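Local coordinates for MsStt7d protein (Micromonas, PDB 4IX3) that probably phosphorylates protein substrates with ATP as the catalytic domain of a homolog of the state transition kinase Stt7, at residues B[283-288]-B[310-315]; B[121-126]-B[257-262]. All coordinates share one frame; numbering follows the deposited sequence.

Contact 1. Residues B[283-288]-B[310-315]; sequences YDVNAF and AGWDLC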
# COMPACT_ATOMS: atom_id res chain seq x y z
N TYR B 283 29.74 8.15 5.01
CA TYR B 283 28.81 8.85 5.92
C TYR B 283 29.51 9.90 6.78
O TYR B 283 29.25 10.00 8.00
CB TYR B 283 28.11 7.85 6.84
CG TYR B 283 27.45 6.72 6.11
CD1 TYR B 283 26.14 6.84 5.60
CD2 TYR B 283 28.13 5.50 5.93
CE1 TYR B 283 25.56 5.75 4.95
CE2 TYR B 283 27.55 4.44 5.28
CZ TYR B 283 26.27 4.56 4.79
OH TYR B 283 25.72 3.48 4.15
N ASP B 284 30.34 10.69 6.13
CA ASP B 284 31.24 11.63 6.78
C ASP B 284 30.94 12.96 6.10
O ASP B 284 31.25 13.18 4.91
CB ASP B 284 32.70 11.18 6.57
CG ASP B 284 33.72 12.13 7.18
OD1 ASP B 284 33.46 13.34 7.33
OD2 ASP B 284 34.85 11.66 7.43
N VAL B 285 30.25 13.82 6.83
CA VAL B 285 29.83 15.10 6.32
C VAL B 285 31.02 15.99 5.88
O VAL B 285 30.95 16.67 4.86
CB VAL B 285 28.93 15.73 7.41
CG1 VAL B 285 28.90 17.24 7.38
CG2 VAL B 285 27.53 15.15 7.42
N ASN B 286 32.12 15.98 6.62
CA ASN B 286 33.30 16.77 6.24
C ASN B 286 33.98 16.25 5.00
O ASN B 286 34.41 17.03 4.15
CB ASN B 286 34.25 16.89 7.42
CG ASN B 286 33.68 17.78 8.51
OD1 ASN B 286 32.77 18.59 8.27
ND2 ASN B 286 34.21 17.64 9.71
N ALA B 287 33.89 14.93 4.81
CA ALA B 287 34.38 14.33 3.57
C ALA B 287 33.47 14.68 2.39
O ALA B 287 33.95 14.97 1.30
CB ALA B 287 34.56 12.85 3.73
N PHE B 288 32.16 14.76 2.65
CA PHE B 288 31.28 15.24 1.61
C PHE B 288 31.63 16.67 1.19
O PHE B 288 31.73 16.96 -0.01
CB PHE B 288 29.80 15.16 2.03
CG PHE B 288 28.89 15.81 1.03
CD1 PHE B 288 28.35 15.07 -0.02
CD2 PHE B 288 28.59 17.17 1.11
CE1 PHE B 288 27.56 15.67 -0.98
CE2 PHE B 288 27.80 17.77 0.13
CZ PHE B 288 27.31 17.02 -0.92
N ALA B 310 27.53 24.80 11.89
CA ALA B 310 26.73 24.14 12.92
C ALA B 310 25.72 23.17 12.31
O ALA B 310 25.50 22.07 12.84
CB ALA B 310 26.02 25.21 13.77
N GLY B 311 25.07 23.58 11.23
CA GLY B 311 24.05 22.72 10.62
C GLY B 311 24.66 21.45 10.05
O GLY B 311 24.08 20.35 10.17
N TRP B 312 25.80 21.55 9.36
CA TRP B 312 26.50 20.34 8.96
C TRP B 312 26.76 19.44 10.14
O TRP B 312 26.66 18.20 10.03
CB TRP B 312 27.84 20.65 8.30
CG TRP B 312 27.72 21.21 6.91
CD1 TRP B 312 28.12 22.45 6.46
CD2 TRP B 312 27.26 20.48 5.73
NE1 TRP B 312 27.98 22.53 5.10
CE2 TRP B 312 27.41 21.40 4.60
CE3 TRP B 312 26.73 19.21 5.51
CZ2 TRP B 312 27.05 21.04 3.31
CZ3 TRP B 312 26.40 18.85 4.20
CH2 TRP B 312 26.56 19.75 3.12
N ASP B 313 27.23 20.00 11.26
CA ASP B 313 27.56 19.18 12.39
C ASP B 313 26.31 18.47 12.91
O ASP B 313 26.38 17.31 13.29
CB ASP B 313 28.20 19.98 13.54
CG ASP B 313 28.79 19.06 14.59
OD1 ASP B 313 28.19 18.91 15.67
OD2 ASP B 313 29.83 18.39 14.32
N LEU B 314 25.18 19.17 12.98
CA LEU B 314 23.95 18.54 13.51
C LEU B 314 23.47 17.43 12.58
O LEU B 314 23.05 16.36 13.01
CB LEU B 314 22.85 19.59 13.72
CG LEU B 314 21.51 19.02 14.19
CD1 LEU B 314 21.61 18.14 15.44
CD2 LEU B 314 20.49 20.16 14.36
N CYS B 315 23.52 17.69 11.28
CA CYS B 315 23.25 16.63 10.30
C CYS B 315 24.17 15.43 10.55
O CYS B 315 23.70 14.30 10.55
CB CYS B 315 23.42 17.11 8.85
SG CYS B 315 22.08 18.15 8.26

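Contact 2. Residues B[121-126]-B[257-262]; sequences ALMRRG and MLQLAV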
# COMPACT_ATOMS: atom_id res chain seq x y z
N ALA B 121 4.74 19.67 0.60
CA ALA B 121 4.14 20.52 -0.43
C ALA B 121 4.59 21.98 -0.26
O ALA B 121 4.92 22.65 -1.25
CB ALA B 121 2.62 20.38 -0.39
N LEU B 122 4.68 22.46 0.99
CA LEU B 122 5.05 23.85 1.20
C LEU B 122 6.51 24.04 0.80
O LEU B 122 6.80 25.03 0.15
CB LEU B 122 4.87 24.19 2.68
CG LEU B 122 3.42 24.36 3.14
CD1 LEU B 122 3.39 24.28 4.67
CD2 LEU B 122 2.86 25.71 2.67
N MET B 123 7.40 23.14 1.22
CA MET B 123 8.82 23.35 0.94
C MET B 123 9.06 23.36 -0.57
O MET B 123 9.91 24.13 -1.03
CB MET B 123 9.71 22.33 1.64
CG MET B 123 9.77 20.95 1.01
SD MET B 123 10.69 19.81 2.07
CE MET B 123 10.70 18.42 0.93
N ARG B 124 8.31 22.56 -1.31
CA ARG B 124 8.48 22.53 -2.77
C ARG B 124 7.89 23.76 -3.45
O ARG B 124 8.39 24.15 -4.50
CB ARG B 124 7.96 21.21 -3.34
CG ARG B 124 8.83 20.06 -2.90
CD ARG B 124 8.31 18.69 -3.31
NE ARG B 124 9.25 17.64 -2.94
CZ ARG B 124 9.06 16.34 -3.12
NH1 ARG B 124 7.89 15.89 -3.57
NH2 ARG B 124 10.03 15.49 -2.75
N ARG B 125 6.87 24.39 -2.84
CA ARG B 125 6.36 25.67 -3.34
C ARG B 125 7.42 26.76 -3.08
O ARG B 125 7.65 27.63 -3.91
CB ARG B 125 5.04 26.05 -2.66
CG ARG B 125 3.83 25.33 -3.23
CD ARG B 125 2.58 25.57 -2.38
NE ARG B 125 2.23 26.98 -2.34
CZ ARG B 125 1.61 27.60 -1.33
NH1 ARG B 125 1.25 26.94 -0.23
NH2 ARG B 125 1.36 28.91 -1.42
N GLY B 126 8.10 26.67 -1.95
CA GLY B 126 9.23 27.55 -1.65
C GLY B 126 9.39 27.78 -0.16
O GLY B 126 8.48 27.57 0.66
N MET B 257 15.98 17.62 7.88
CA MET B 257 16.83 18.79 8.01
C MET B 257 17.57 19.14 6.71
O MET B 257 17.60 20.32 6.32
CB MET B 257 17.86 18.54 9.08
CG MET B 257 18.79 19.75 9.26
SD MET B 257 19.59 19.73 10.85
CE MET B 257 20.72 21.13 10.64
N LEU B 258 18.12 18.12 6.02
CA LEU B 258 18.77 18.39 4.73
C LEU B 258 17.82 19.07 3.78
O LEU B 258 18.20 19.98 3.05
CB LEU B 258 19.26 17.09 4.11
CG LEU B 258 20.49 16.46 4.82
CD1 LEU B 258 20.67 15.00 4.47
CD2 LEU B 258 21.78 17.23 4.50
N GLN B 259 16.58 18.55 3.67
CA GLN B 259 15.66 19.14 2.73
C GLN B 259 15.21 20.54 3.10
O GLN B 259 15.04 21.38 2.23
CB GLN B 259 14.48 18.19 2.56
CG GLN B 259 14.89 16.83 2.03
CD GLN B 259 13.77 16.06 1.38
OE1 GLN B 259 13.79 15.78 0.15
NE2 GLN B 259 12.88 15.60 2.20
N LEU B 260 14.96 20.77 4.40
CA LEU B 260 14.59 22.13 4.79
C LEU B 260 15.76 23.09 4.53
O LEU B 260 15.51 24.22 4.14
CB LEU B 260 14.21 22.15 6.28
CG LEU B 260 12.95 21.31 6.57
CD1 LEU B 260 12.75 21.38 8.06
CD2 LEU B 260 11.79 21.89 5.78
N ALA B 261 16.97 22.65 4.83
CA ALA B 261 18.15 23.52 4.78
C ALA B 261 18.62 23.85 3.37
O ALA B 261 19.20 24.93 3.17
CB ALA B 261 19.28 22.88 5.58
N VAL B 262 18.40 22.96 2.40
CA VAL B 262 19.02 23.10 1.05
C VAL B 262 17.94 22.93 -0.00
O VAL B 262 17.41 21.80 -0.15
CB VAL B 262 20.14 22.08 0.82
CG1 VAL B 262 20.84 22.33 -0.51
CG2 VAL B 262 21.13 22.08 1.97

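Contact 1. Residues B[283-288]-B[310-315]
Val285 lays its CG1 methyl against the indole of Trp312, 3.5 Å from CE3, and the same methyl touches Trp312 CB, so the valine bridges the root and the six-membered ring of the indole system. The branch stands roughly anti to the backbone N (chi1 153°), a setting that points CG1 at the tryptophan. The methyl also lies 3.6 Å from the backbone carbonyl oxygen of Trp312. One turn further along the helix, Phe288 brings the CD2-CE2 bond of its ring to Trp312 CH2, both carbons at 3.8 Å. The two ring planes are inclined by 39°, with centroids 5.8 Å apart. Asp284 caps the start of helix 285-291, its OD1 accepting from Ala287 N (3.0 Å) from above the carboxylate plane, which helps set the first turn that carries Val285. The indole N-H of Trp312 is spent on Asp305, while Phe274 and Phe301 add further aromatic neighbours. Replacing Trp312 by an alanine would probably open a gap beside Val285 CG1 and the Phe288 ring and leave Asp305 without its indole donor. Helix 285-291 is thus joined to helix 302-318 in the C-terminal lobe of the kinase by buried apolar packing, with the indole nitrogen, the polar atom of the tryptophan side chain, satisfied outside the interface.

Contact 2. Residues B[121-126]-B[257-262]
The last turn of helix 119-125 faces the last turn of helix 246-261, with Met123 CA and Leu260 CA 7.0 Å apart as the nearest pair of alpha carbons. Met123 reaches across from helix 119-125. Its CG sits between the backbone N and the carbonyl carbon (chi1 77°), and the chain then runs extended to the terminal methyl, which sends sulfur and CE across to the other helix. CE settles beside the side-chain amide of Gln259, 3.9 Å from CD, while SD lies 4.2 Å from Gln259 CB; the end of the methionine thus crosses the glutamine at a slant, touching it at CB and at the amide. SD also approaches Leu260 CD2 at 4.4 Å, a looser apolar touch. Leu130 of helix 127-133 packs on both Met123 and Leu260, and Thr145 and Ala148 of helix 141-161 lie against Leu260, so the leucine also reaches the long central helix of the C-terminal lobe. Polar links gather around Arg266: its guanidinium group donates to the carbonyl oxygens of Gln259 and Leu260, and its own carbonyl oxygen accepts from Arg124 NE. Arg124 also forms a salt bridge with Asp268. Direct contact between the two helix ends thus rests on a flexible, polarisable thioether lying against leucine and the glutamine chain, whereas the directional hydrogen bonds that join this region run through Arg266, after helix 246-261, and the charge pairing through Asp268 at the start of helix 268-280.

Both contacts belong to the helical C-terminal lobe of the kinase fold, their centres about 18 Å apart. They come in series along the chain: 121-126 pairs with 257-262 before 283-288 and 310-315 follow. Helix 246-261 and helix 302-318 join them directly. Met257, on the helix of contact 2, packs its SD 3.7 Å from Leu314 CD2 of contact 1, and Met257 CE lies 3.5 Å from Gly311 O. Four helices thus form a continuous packed series, from helix 119-125 through helices 246-261 and 302-318 to helix 285-291, packing sequence-distant parts of the lobe against one another, largely through apolar side chains.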